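Local coordinates for endonuclease PI-MtuI (Mycobacterium tuberculosis, PDB 2IMZ), which is the splicing domain of the RecA intein, which probably excises itself from its precursor protein and joins the flanking segments, at residues G5-D10 and G14-I19. The protein carries 1 engineered substitution. Sequence-based numbering, arbitrary orientation.
Sequences GTRIFD and GTTHRI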
# COMPACT_ATOMS: atom_id res chain seq x y z
N GLY A 5 3.98 5.93 -17.81
CA GLY A 5 3.83 7.34 -18.14
C GLY A 5 3.53 8.21 -16.95
O GLY A 5 3.62 9.44 -17.03
N THR A 6 3.16 7.60 -15.83
CA THR A 6 2.86 8.35 -14.61
C THR A 6 4.09 9.14 -14.19
O THR A 6 5.16 8.58 -13.99
CB THR A 6 2.48 7.41 -13.45
OG1 THR A 6 1.28 6.69 -13.79
CG2 THR A 6 2.24 8.22 -12.18
N ARG A 7 3.92 10.46 -14.03
CA ARG A 7 5.03 11.33 -13.65
C ARG A 7 5.17 11.49 -12.14
O ARG A 7 4.23 11.91 -11.45
CB ARG A 7 4.86 12.69 -14.34
CG ARG A 7 5.06 12.59 -15.85
CD ARG A 7 4.45 13.75 -16.62
NE ARG A 7 2.99 13.79 -16.49
CZ ARG A 7 2.19 14.47 -17.31
NH1 ARG A 7 2.71 15.16 -18.32
NH2 ARG A 7 0.88 14.46 -17.12
N ILE A 8 6.35 11.14 -11.64
CA ILE A 8 6.66 11.22 -10.21
C ILE A 8 7.68 12.31 -9.94
O ILE A 8 8.79 12.28 -10.48
CB ILE A 8 7.25 9.89 -9.70
CG1 ILE A 8 6.33 8.72 -10.08
CG2 ILE A 8 7.44 9.95 -8.19
CD1 ILE A 8 4.95 8.81 -9.50
N PHE A 9 7.31 13.27 -9.10
CA PHE A 9 8.17 14.40 -8.76
C PHE A 9 9.13 14.08 -7.61
O PHE A 9 8.70 13.61 -6.56
CB PHE A 9 7.28 15.59 -8.38
CG PHE A 9 8.04 16.79 -7.85
CD1 PHE A 9 9.07 17.36 -8.58
CD2 PHE A 9 7.66 17.38 -6.65
CE1 PHE A 9 9.72 18.51 -8.12
CE2 PHE A 9 8.30 18.53 -6.18
CZ PHE A 9 9.33 19.10 -6.92
N ASP A 10 10.42 14.33 -7.82
CA ASP A 10 11.44 14.12 -6.79
C ASP A 10 11.70 15.53 -6.25
O ASP A 10 12.35 16.34 -6.91
CB ASP A 10 12.72 13.55 -7.40
CG ASP A 10 13.81 13.33 -6.36
OD1 ASP A 10 13.90 14.15 -5.42
OD2 ASP A 10 14.59 12.36 -6.49
N GLY A 14 14.26 18.01 -7.90
CA GLY A 14 13.36 18.85 -8.68
C GLY A 14 13.01 18.18 -10.00
O GLY A 14 12.27 18.74 -10.81
N THR A 15 13.54 16.98 -10.20
CA THR A 15 13.32 16.21 -11.42
C THR A 15 12.01 15.43 -11.41
O THR A 15 11.58 14.94 -10.36
CB THR A 15 14.47 15.19 -11.64
OG1 THR A 15 15.71 15.89 -11.81
CG2 THR A 15 14.21 14.33 -12.87
N THR A 16 11.39 15.31 -12.58
CA THR A 16 10.15 14.57 -12.74
C THR A 16 10.48 13.30 -13.51
O THR A 16 11.09 13.36 -14.58
CB THR A 16 9.11 15.39 -13.53
OG1 THR A 16 8.81 16.58 -12.80
CG2 THR A 16 7.83 14.59 -13.75
N HIS A 17 10.08 12.15 -12.97
CA HIS A 17 10.37 10.86 -13.59
C HIS A 17 9.14 10.09 -14.05
O HIS A 17 8.07 10.21 -13.47
CB HIS A 17 11.10 9.94 -12.61
CG HIS A 17 12.39 10.47 -12.09
ND1 HIS A 17 12.46 11.39 -11.06
CD2 HIS A 17 13.67 10.19 -12.43
CE1 HIS A 17 13.73 11.64 -10.79
NE2 HIS A 17 14.48 10.92 -11.60
N ARG A 18 9.32 9.28 -15.09
CA ARG A 18 8.24 8.42 -15.56
C ARG A 18 8.41 7.17 -14.71
O ARG A 18 9.51 6.63 -14.58
CB ARG A 18 8.41 8.08 -17.04
CG ARG A 18 8.25 9.29 -17.97
CD ARG A 18 8.23 8.85 -19.42
NE ARG A 18 9.36 7.99 -19.73
CZ ARG A 18 9.52 7.32 -20.87
NH1 ARG A 18 8.60 7.41 -21.82
NH2 ARG A 18 10.59 6.55 -21.04
N ILE A 19 7.32 6.71 -14.10
CA ILE A 19 7.40 5.56 -13.22
C ILE A 19 8.06 4.31 -13.82
O ILE A 19 8.79 3.61 -13.12
CB ILE A 19 5.99 5.19 -12.67
CG1 ILE A 19 6.14 4.22 -11.49
CG2 ILE A 19 5.12 4.60 -13.77
CD1 ILE A 19 4.90 4.12 -10.61
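His17 O is gripped by a nearly straight bond from Ile8 N at 2.7 Å, in the carbonyl plane, and by a CA-H...O contact from Arg7 CA at 3.2 Å. The return bond, His17 N to Ile8 O (2.8 Å), closes the hydrogen-bonded pair, and the strands 7-9 and 16-18 run antiparallel around it. On the face bearing Arg7, Phe9 and Thr16, the Thr16 and Arg7 side chains cross at a slant, Thr16 CG2 lying 3.6 Å from Arg7 CB, while Arg7 NH2 forms a salt bridge with Glu162. With CG anti to the backbone N (chi1 174°), the Phe9 ring lies beside the turn, where CE1 is 3.7 Å from Gly14 CA and Gly14 O sits at the ring edge. The other face carries Ile8 and His17, and Ile8 packs on Leu159, Ala161 and Val31. Beyond the strands, Ile19 N bonds to Thr6 O (2.9 Å) as helix 19-24 begins, and Ile19 CG2 rests against Thr6 CB. At the turn, Asp10 N bonds to Thr15 O and Asp10 O receives Gly14 N, while OD1 takes the Val12 and Thr13 amides. Gly14 and Thr15 thus both face Asp10, a G1 beta bulge in a beta hairpin of the intein splicing domain.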